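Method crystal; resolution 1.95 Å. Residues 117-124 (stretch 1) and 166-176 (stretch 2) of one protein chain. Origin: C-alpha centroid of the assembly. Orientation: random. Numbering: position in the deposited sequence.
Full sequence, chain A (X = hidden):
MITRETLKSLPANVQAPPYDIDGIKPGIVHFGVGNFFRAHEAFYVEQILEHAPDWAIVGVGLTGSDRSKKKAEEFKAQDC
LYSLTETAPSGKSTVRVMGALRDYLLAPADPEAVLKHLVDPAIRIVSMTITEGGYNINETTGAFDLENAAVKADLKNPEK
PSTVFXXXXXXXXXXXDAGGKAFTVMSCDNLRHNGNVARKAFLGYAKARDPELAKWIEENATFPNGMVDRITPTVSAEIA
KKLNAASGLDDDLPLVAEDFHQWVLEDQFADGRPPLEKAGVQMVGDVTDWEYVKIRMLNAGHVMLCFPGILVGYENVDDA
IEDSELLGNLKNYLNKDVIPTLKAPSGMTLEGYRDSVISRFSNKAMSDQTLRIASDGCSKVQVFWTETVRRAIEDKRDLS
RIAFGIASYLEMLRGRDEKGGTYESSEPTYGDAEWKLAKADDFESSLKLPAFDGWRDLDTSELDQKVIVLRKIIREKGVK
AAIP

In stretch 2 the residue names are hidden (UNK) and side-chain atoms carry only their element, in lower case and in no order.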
# COMPACT_ATOMS: atom_id res chain seq x y z
N HIS A 117 19.09 15.76 -12.99
CA HIS A 117 17.92 16.14 -12.21
C HIS A 117 18.18 15.91 -10.73
O HIS A 117 17.87 16.76 -9.90
CB HIS A 117 16.68 15.33 -12.63
CG HIS A 117 15.89 15.98 -13.73
ND1 HIS A 117 15.95 15.56 -15.04
CD2 HIS A 117 15.01 17.01 -13.70
CE1 HIS A 117 15.15 16.31 -15.77
NE2 HIS A 117 14.57 17.19 -14.99
N LEU A 118 18.77 14.76 -10.42
CA LEU A 118 19.09 14.38 -9.06
C LEU A 118 20.04 15.33 -8.32
O LEU A 118 19.96 15.47 -7.10
CB LEU A 118 19.66 12.97 -9.05
CG LEU A 118 18.77 11.80 -8.62
CD1 LEU A 118 17.31 12.08 -8.92
CD2 LEU A 118 19.25 10.54 -9.33
N VAL A 119 20.94 15.98 -9.06
CA VAL A 119 21.88 16.90 -8.41
C VAL A 119 21.39 18.34 -8.37
O VAL A 119 21.97 19.16 -7.66
CB VAL A 119 23.28 16.88 -9.10
CG1 VAL A 119 23.94 15.54 -8.91
CG2 VAL A 119 23.15 17.22 -10.56
N ASP A 120 20.33 18.64 -9.11
CA ASP A 120 19.78 20.00 -9.14
C ASP A 120 19.32 20.43 -7.76
O ASP A 120 18.53 19.74 -7.11
CB ASP A 120 18.61 20.08 -10.13
CG ASP A 120 18.16 21.51 -10.38
OD1 ASP A 120 17.75 22.18 -9.41
OD2 ASP A 120 18.21 21.95 -11.54
N PRO A 121 19.80 21.60 -7.29
CA PRO A 121 19.44 22.13 -5.97
C PRO A 121 17.93 22.27 -5.73
O PRO A 121 17.48 22.24 -4.58
CB PRO A 121 20.16 23.47 -5.93
CG PRO A 121 21.35 23.25 -6.81
CD PRO A 121 20.74 22.50 -7.97
N ALA A 122 17.16 22.43 -6.80
CA ALA A 122 15.71 22.58 -6.70
C ALA A 122 15.05 21.25 -6.34
O ALA A 122 13.94 21.23 -5.80
CB ALA A 122 15.14 23.12 -8.00
N ILE A 123 15.72 20.15 -6.66
CA ILE A 123 15.20 18.82 -6.34
C ILE A 123 15.55 18.57 -4.88
O ILE A 123 16.71 18.34 -4.54
CB ILE A 123 15.84 17.74 -7.24
CG1 ILE A 123 15.31 17.90 -8.67
CG2 ILE A 123 15.55 16.36 -6.69
CD1 ILE A 123 13.79 17.91 -8.78
N ARG A 124 14.54 18.62 -4.02
CA ARG A 124 14.75 18.45 -2.59
C ARG A 124 14.18 17.15 -2.02
O ARG A 124 14.41 16.81 -0.85
CB ARG A 124 14.15 19.66 -1.87
CG ARG A 124 14.83 20.96 -2.27
CD ARG A 124 14.17 22.17 -1.62
NE ARG A 124 13.05 22.68 -2.40
CZ ARG A 124 12.19 23.60 -1.95
NH1 ARG A 124 12.33 24.10 -0.73
NH2 ARG A 124 11.21 24.03 -2.73
N UNK A 166 22.19 2.95 -6.87
CA UNK A 166 23.33 3.58 -7.51
C UNK A 166 23.07 5.03 -7.89
O UNK A 166 23.93 5.89 -7.68
N UNK A 167 21.90 5.31 -8.46
CA UNK A 167 21.54 6.66 -8.87
C UNK A 167 21.45 7.62 -7.68
O UNK A 167 22.02 8.71 -7.71
o UNK A 167 20.42 5.52 -15.17
c UNK A 167 19.91 4.83 -12.94
c UNK A 167 20.77 7.04 -13.35
c UNK A 167 20.71 7.31 -11.98
c UNK A 167 20.19 6.66 -9.59
c UNK A 167 20.26 6.35 -11.07
c UNK A 167 20.36 5.80 -13.82
c UNK A 167 19.86 5.11 -11.56
N UNK A 168 20.73 7.20 -6.65
CA UNK A 168 20.53 8.02 -5.46
C UNK A 168 21.82 8.30 -4.71
O UNK A 168 22.12 9.45 -4.40
c UNK A 168 19.50 8.06 -3.16
c UNK A 168 18.11 7.44 -5.14
c UNK A 168 19.50 7.36 -4.51
N UNK A 169 22.59 7.25 -4.42
CA UNK A 169 23.84 7.44 -3.70
C UNK A 169 24.87 8.23 -4.52
O UNK A 169 25.55 9.10 -3.97
c UNK A 169 23.51 5.49 -2.16
c UNK A 169 25.83 6.24 -2.72
c UNK A 169 24.41 6.08 -3.25
N UNK A 170 24.97 7.97 -5.82
CA UNK A 170 25.91 8.72 -6.65
C UNK A 170 25.47 10.19 -6.69
O UNK A 170 26.30 11.10 -6.65
c UNK A 170 28.29 9.04 -8.72
o UNK A 170 28.73 8.46 -7.70
o UNK A 170 29.02 9.70 -9.48
c UNK A 170 25.97 8.14 -8.07
c UNK A 170 26.80 8.96 -9.06
N UNK A 171 24.16 10.42 -6.77
CA UNK A 171 23.67 11.80 -6.80
C UNK A 171 24.02 12.50 -5.49
O UNK A 171 24.45 13.66 -5.49
c UNK A 171 22.15 11.80 -7.02
N UNK A 172 23.84 11.80 -4.38
CA UNK A 172 24.15 12.38 -3.08
C UNK A 172 25.65 12.66 -2.95
O UNK A 172 26.05 13.68 -2.38
c UNK A 172 21.70 12.74 -1.21
c UNK A 172 22.16 11.40 -1.80
c UNK A 172 21.74 10.25 -0.92
c UNK A 172 23.69 11.43 -1.96
N UNK A 173 26.48 11.79 -3.50
CA UNK A 173 27.92 11.99 -3.45
C UNK A 173 28.28 13.28 -4.17
O UNK A 173 28.98 14.14 -3.63
n UNK A 173 30.95 11.34 -8.23
c UNK A 173 31.15 11.21 -6.93
c UNK A 173 30.89 9.87 -4.86
n UNK A 173 30.72 10.12 -6.29
c UNK A 173 28.66 10.82 -4.11
n UNK A 173 31.77 12.17 -6.26
c UNK A 173 30.18 10.91 -4.01
N UNK A 174 27.78 13.42 -5.39
CA UNK A 174 28.06 14.61 -6.19
C UNK A 174 27.57 15.89 -5.54
O UNK A 174 28.28 16.91 -5.56
c UNK A 174 28.03 13.29 -8.37
c UNK A 174 27.44 14.45 -7.59
n UNK A 174 27.15 12.68 -12.53
n UNK A 174 28.07 12.10 -10.50
n UNK A 174 28.35 10.72 -12.33
c UNK A 174 27.86 11.84 -11.79
c UNK A 174 27.58 13.28 -9.81
N UNK A 175 26.38 15.84 -4.95
CA UNK A 175 25.83 17.01 -4.27
C UNK A 175 26.76 17.38 -3.12
O UNK A 175 27.08 18.55 -2.91
c UNK A 175 20.24 17.76 -4.15
n UNK A 175 21.26 17.07 -3.63
c UNK A 175 21.99 16.01 -4.32
c UNK A 175 23.37 16.48 -4.86
n UNK A 175 19.67 18.72 -3.44
n UNK A 175 19.82 17.51 -5.38
c UNK A 175 24.41 16.71 -3.75
N UNK A 176 27.22 16.37 -2.39
CA UNK A 176 28.12 16.58 -1.26
C UNK A 176 29.44 17.20 -1.72
O UNK A 176 29.86 18.24 -1.21
c UNK A 176 29.51 16.38 1.46
c UNK A 176 28.37 15.25 -0.55
c UNK A 176 32.03 12.73 2.47
c UNK A 176 29.33 15.33 0.61
c UNK A 176 30.46 12.99 0.63
c UNK A 176 30.86 14.77 2.21
c UNK A 176 31.38 12.22 1.34
c UNK A 176 30.19 14.29 1.07
c UNK A 176 31.78 14.00 2.92
n UNK A 176 30.43 16.05 2.43

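Position 166 has no side-chain atoms beyond CA, which identifies Gly166; nothing of stretch 1 lies near it. Position 167 has one carbon followed by a six-carbon ring bearing a single oxygen, the signature of a phenol, hence Tyr167. Its CB lies 4.0 Å from Leu118 CD2, an apolar contact, and its backbone O is 3.7 Å from the same methyl.

At 168 and at 169, three carbons branch directly at CB with no heteroatom: Val168 and Val169. The first points away from stretch 1, and the second is out of reach. Position 170 carries three carbons, the third holding two oxygens. That chain length separates glutamate from aspartate, and the oxygens accept hydrogen bonds from nitrogens at 173 and 174, as a carboxylate would; this is Glu170.

Position 171 has a single carbon, so it is Ala171. Its CB points toward stretch 1 and sits 3.4 Å from Leu118 CB, a tight apolar contact. The backbones are close here too, with the CA atoms of Val119 and Ala171 5.6 Å apart. Position 172 has four carbons forked at the second, which gives Leu172, directed away.

Positions 173, 174 and 175 share one pattern: three carbons, a nitrogen, then a carbon carrying two more nitrogens, a guanidinium in each case. Arg173 does not reach stretch 1; its NE donates to Glu170 OE1 at 3.0 Å, and its NH2 forms a salt bridge with Glu170 OE2 at 2.8 Å. Arg174 places CB 3.9 Å from Val119 CG1, while its NE forms a salt bridge with Glu170 OE2 at 2.8 Å. Arg175 starts sideways, but its end comes nearer to stretch 1, and chi3 of 72° (p) bends the otherwise m, t chain. Position 176 has one carbon and fused five- and six-membered rings holding eight carbons and one nitrogen, hence Trp176, out of reach.

The contact pairs close helix packing with a polar anchor. Arg175 NH1 donates to Leu118 O at 2.7 Å and to Asp120 O at 3.1 Å, both at 144° and both oxygens near the guanidinium plane, where its N-H bonds point. Weak bonds run to Ile123 O from Arg175 NH2 at 3.2 Å and from Arg175 NH1 at 3.3 Å. Asp120 O also accepts from Ile123 N at 2.9 Å within a type I turn, so one guanidinium links the last turn of helix to the beta turn after it. All its acceptors here are backbone carbonyls, and the two stretches together bury 362 Å².

Stretch 2 166-176: GYVVEALRRRW
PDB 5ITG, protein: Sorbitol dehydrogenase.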